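Local coordinates for protein staphylococcal enterotoxin-like toxin (Staphylococcus aureus, PDB 4DXF) that probably binds carbohydrate as a staphylococcal superantigen-like protein, built from an OB-fold domain and a beta-grasp domain, at residues A[153-165]-A[171-183]. Numbering follows the deposited sequence.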
# COMPACT_ATOMS: atom_id res chain seq x y z
N ASN A 153 8.64 -15.74 -0.84
CA ASN A 153 7.83 -16.71 -1.66
C ASN A 153 8.18 -16.63 -3.11
O ASN A 153 7.51 -17.22 -3.98
CB ASN A 153 6.32 -16.51 -1.47
CG ASN A 153 5.92 -16.58 -0.04
OD1 ASN A 153 5.80 -15.56 0.64
ND2 ASN A 153 5.76 -17.78 0.45
N ASN A 154 9.19 -15.84 -3.37
CA ASN A 154 9.73 -15.61 -4.70
C ASN A 154 8.75 -15.03 -5.71
O ASN A 154 8.87 -15.25 -6.94
CB ASN A 154 10.47 -16.87 -5.25
CG ASN A 154 11.46 -16.50 -6.34
OD1 ASN A 154 12.07 -15.41 -6.32
ND2 ASN A 154 11.61 -17.40 -7.33
N LEU A 155 7.79 -14.21 -5.23
CA LEU A 155 6.95 -13.54 -6.18
C LEU A 155 7.79 -12.68 -7.08
O LEU A 155 8.76 -12.03 -6.68
CB LEU A 155 5.88 -12.66 -5.50
CG LEU A 155 4.96 -11.91 -6.48
CD1 LEU A 155 3.88 -12.77 -7.03
CD2 LEU A 155 4.34 -10.83 -5.51
N TYR A 156 7.40 -12.70 -8.33
CA TYR A 156 8.10 -12.01 -9.42
C TYR A 156 9.47 -12.60 -9.71
O TYR A 156 10.30 -11.93 -10.31
CB TYR A 156 8.14 -10.48 -9.26
CG TYR A 156 6.78 -9.87 -9.03
CD1 TYR A 156 5.66 -10.25 -9.79
CD2 TYR A 156 6.59 -8.91 -8.01
CE1 TYR A 156 4.38 -9.68 -9.58
CE2 TYR A 156 5.34 -8.34 -7.79
CZ TYR A 156 4.23 -8.73 -8.52
OH TYR A 156 2.90 -8.25 -8.36
N GLY A 157 9.64 -13.86 -9.31
CA GLY A 157 10.86 -14.61 -9.58
C GLY A 157 10.56 -15.49 -10.77
O GLY A 157 10.66 -15.04 -11.91
N ASN A 158 10.11 -16.71 -10.46
CA ASN A 158 9.62 -17.76 -11.35
C ASN A 158 8.20 -17.45 -11.86
O ASN A 158 7.91 -17.64 -13.06
CB ASN A 158 9.58 -19.10 -10.55
CG ASN A 158 8.97 -18.92 -9.05
OD1 ASN A 158 8.52 -17.81 -8.67
ND2 ASN A 158 8.96 -20.00 -8.24
N VAL A 159 7.33 -16.93 -10.98
CA VAL A 159 5.92 -16.69 -11.32
C VAL A 159 5.49 -15.29 -10.79
O VAL A 159 6.05 -14.82 -9.78
CB VAL A 159 4.92 -17.76 -10.78
CG1 VAL A 159 4.94 -19.09 -11.63
CG2 VAL A 159 5.12 -18.04 -9.29
N GLY A 160 4.55 -14.66 -11.47
CA GLY A 160 4.20 -13.24 -11.15
C GLY A 160 2.77 -12.83 -11.43
O GLY A 160 2.54 -11.69 -11.79
N SER A 161 1.82 -13.74 -11.23
CA SER A 161 0.41 -13.50 -11.44
C SER A 161 -0.36 -14.09 -10.26
O SER A 161 0.24 -14.81 -9.44
CB SER A 161 -0.03 -14.13 -12.79
OG SER A 161 -1.43 -13.96 -12.92
N GLY A 162 -1.65 -13.73 -10.15
CA GLY A 162 -2.57 -14.27 -9.14
C GLY A 162 -3.11 -13.06 -8.36
O GLY A 162 -3.26 -11.98 -8.94
N LYS A 163 -3.38 -13.27 -7.10
CA LYS A 163 -4.09 -12.19 -6.33
C LYS A 163 -3.86 -12.26 -4.84
O LYS A 163 -3.64 -13.34 -4.27
CB LYS A 163 -5.57 -12.22 -6.63
CG LYS A 163 -6.27 -13.46 -6.15
CD LYS A 163 -7.71 -13.55 -6.73
CE LYS A 163 -8.49 -14.73 -6.12
NZ LYS A 163 -7.76 -16.03 -6.07
N ILE A 164 -3.93 -11.07 -4.21
CA ILE A 164 -4.09 -11.04 -2.78
C ILE A 164 -5.56 -10.60 -2.43
O ILE A 164 -6.11 -9.67 -3.09
CB ILE A 164 -3.17 -9.98 -2.23
CG1 ILE A 164 -1.68 -10.34 -2.36
CG2 ILE A 164 -3.58 -9.68 -0.75
CD1 ILE A 164 -0.91 -9.03 -2.48
N VAL A 165 -6.19 -11.28 -1.49
CA VAL A 165 -7.53 -10.94 -1.07
C VAL A 165 -7.55 -10.71 0.44
O VAL A 165 -7.18 -11.61 1.26
CB VAL A 165 -8.62 -12.02 -1.49
CG1 VAL A 165 -10.11 -11.62 -1.06
CG2 VAL A 165 -8.49 -12.43 -2.99
N GLY A 171 -17.64 -9.44 6.81
CA GLY A 171 -18.03 -10.16 5.59
C GLY A 171 -17.55 -9.66 4.23
O GLY A 171 -17.59 -10.42 3.26
N GLY A 172 -17.09 -8.42 4.12
CA GLY A 172 -16.61 -7.90 2.82
C GLY A 172 -15.17 -8.34 2.44
O GLY A 172 -14.56 -9.13 3.17
N LYS A 173 -14.65 -7.85 1.32
CA LYS A 173 -13.31 -8.21 0.85
C LYS A 173 -12.72 -7.17 -0.12
O LYS A 173 -13.48 -6.46 -0.76
CB LYS A 173 -13.31 -9.63 0.21
CG LYS A 173 -13.54 -9.65 -1.30
CD LYS A 173 -13.71 -11.11 -1.78
CE LYS A 173 -14.88 -11.22 -2.76
NZ LYS A 173 -14.61 -10.34 -3.90
N TYR A 174 -11.39 -7.07 -0.21
CA TYR A 174 -10.64 -6.28 -1.22
C TYR A 174 -9.59 -7.13 -1.91
O TYR A 174 -8.91 -7.93 -1.23
CB TYR A 174 -9.82 -5.18 -0.53
CG TYR A 174 -10.76 -4.27 0.22
CD1 TYR A 174 -11.14 -4.56 1.55
CD2 TYR A 174 -11.31 -3.19 -0.41
CE1 TYR A 174 -12.08 -3.70 2.22
CE2 TYR A 174 -12.20 -2.37 0.22
CZ TYR A 174 -12.58 -2.63 1.50
OH TYR A 174 -13.48 -1.73 2.05
N THR A 175 -9.41 -6.88 -3.20
CA THR A 175 -8.56 -7.75 -4.06
C THR A 175 -7.50 -6.97 -4.81
O THR A 175 -7.78 -5.92 -5.46
CB THR A 175 -9.46 -8.61 -5.05
OG1 THR A 175 -10.34 -9.40 -4.25
CG2 THR A 175 -8.58 -9.50 -5.93
N PHE A 176 -6.28 -7.51 -4.85
CA PHE A 176 -5.18 -6.90 -5.57
C PHE A 176 -4.64 -7.94 -6.57
O PHE A 176 -4.12 -8.95 -6.15
CB PHE A 176 -4.01 -6.55 -4.66
CG PHE A 176 -4.40 -5.78 -3.41
CD1 PHE A 176 -5.29 -4.73 -3.49
CD2 PHE A 176 -3.80 -6.11 -2.18
CE1 PHE A 176 -5.63 -4.00 -2.30
CE2 PHE A 176 -4.12 -5.43 -1.01
CZ PHE A 176 -5.04 -4.38 -1.04
N GLU A 177 -4.85 -7.72 -7.86
CA GLU A 177 -4.28 -8.62 -8.93
C GLU A 177 -2.81 -8.39 -9.03
O GLU A 177 -2.34 -7.27 -9.13
CB GLU A 177 -4.99 -8.31 -10.30
CG GLU A 177 -6.47 -8.54 -10.22
CD GLU A 177 -6.89 -10.05 -10.14
OE1 GLU A 177 -6.10 -10.96 -10.49
OE2 GLU A 177 -8.02 -10.35 -9.73
N LEU A 178 -2.04 -9.47 -8.90
CA LEU A 178 -0.59 -9.39 -8.87
C LEU A 178 0.08 -9.14 -10.23
O LEU A 178 1.21 -8.79 -10.26
CB LEU A 178 -0.02 -10.67 -8.19
CG LEU A 178 -0.56 -10.92 -6.77
CD1 LEU A 178 -0.03 -12.27 -6.39
CD2 LEU A 178 0.06 -9.83 -5.94
N HIS A 179 -0.62 -9.30 -11.36
CA HIS A 179 0.07 -9.07 -12.65
C HIS A 179 0.23 -7.59 -13.00
O HIS A 179 0.85 -7.25 -14.03
CB HIS A 179 -0.71 -9.77 -13.81
CG HIS A 179 -2.05 -9.17 -14.09
ND1 HIS A 179 -3.20 -9.61 -13.49
CD2 HIS A 179 -2.41 -8.15 -14.92
CE1 HIS A 179 -4.22 -8.88 -13.91
NE2 HIS A 179 -3.76 -8.00 -14.79
N LYS A 180 -0.36 -6.68 -12.20
CA LYS A 180 -0.28 -5.26 -12.53
C LYS A 180 0.01 -4.48 -11.24
O LYS A 180 -0.25 -5.01 -10.19
CB LYS A 180 -1.59 -4.74 -13.18
CG LYS A 180 -2.91 -4.98 -12.43
CD LYS A 180 -4.06 -4.33 -13.27
CE LYS A 180 -5.39 -4.45 -12.52
NZ LYS A 180 -6.55 -3.77 -13.26
N LYS A 181 0.63 -3.31 -11.34
CA LYS A 181 0.80 -2.46 -10.10
C LYS A 181 -0.62 -2.08 -9.57
O LYS A 181 -1.63 -2.01 -10.35
CB LYS A 181 1.66 -1.25 -10.43
CG LYS A 181 1.80 -0.23 -9.35
CD LYS A 181 2.01 1.12 -9.98
CE LYS A 181 3.33 1.69 -9.69
NZ LYS A 181 3.29 3.18 -9.91
N LEU A 182 -0.78 -1.86 -8.24
CA LEU A 182 -2.09 -1.48 -7.73
C LEU A 182 -2.44 -0.18 -8.46
O LEU A 182 -1.57 0.66 -8.66
CB LEU A 182 -2.03 -1.16 -6.22
CG LEU A 182 -3.29 -0.59 -5.55
CD1 LEU A 182 -4.33 -1.65 -5.69
CD2 LEU A 182 -2.93 -0.42 -4.08
N GLN A 183 -3.70 -0.06 -8.87
CA GLN A 183 -4.18 1.16 -9.58
C GLN A 183 -4.00 2.38 -8.65
O GLN A 183 -4.37 2.29 -7.48
CB GLN A 183 -5.64 0.97 -9.92
CG GLN A 183 -5.88 -0.17 -10.93
CD GLN A 183 -6.58 0.29 -12.23
OE1 GLN A 183 -7.37 1.26 -12.24
NE2 GLN A 183 -6.30 -0.42 -13.34
O HOH W 1 -2.95 -11.46 -11.70
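Leu178 and Ile164 meet at about a right angle, Leu178 CD2 lying 3.7 Å from Ile164 CD1, and they illustrate how the two faces of an antiparallel hairpin can differ in packing. On this inner face Ile164 also rests its CG2 obliquely against the Phe176 ring, 3.9 Å from CD2. With CG anti to its carbonyl carbon (chi1 -57°), Leu178 sends CD2 to Ile164 and CD1 to Leu155 CD1. Ile164 and Phe176 form a hydrogen-bonded pair, and beyond it Leu178 N gives Gly162 O a nearly straight bond (2.8 Å, 173°), though from well above the carbonyl plane. At the end away from the hairpin's own turn, Tyr156 OH donates to a lone pair of Leu178 O at 2.6 Å, while Leu155 CG lies over the centre of one ring face, 3.5 Å above its plane; Arg146 also bonds to the hydroxyl.

The other face is close-packed around Val165, whose CG2 lies 3.8 Å from Thr175 OG1 and whose CG1 takes the alkyl chain of Lys173. It is looser at the partly exposed Lys163-Glu177 pair, where Lys163 NZ and Glu177 OE2 stand 6.8 Å apart and opposite charges do not meet. Beside the type I turn from Glu177 to Lys180, a water bridges Gly162 N and His179 N, alongside the direct bond, and gives Glu177 OE1 a weak hydrogen bond.

Within the beta-grasp domain, strand 173-177 edges the five-stranded sheet; 162-168 also bonds to strand 196-203, whose Val201 and Ile203 touch Ile164 and Leu178, and helix 138-153 packs against Leu155, Tyr156 and Phe176.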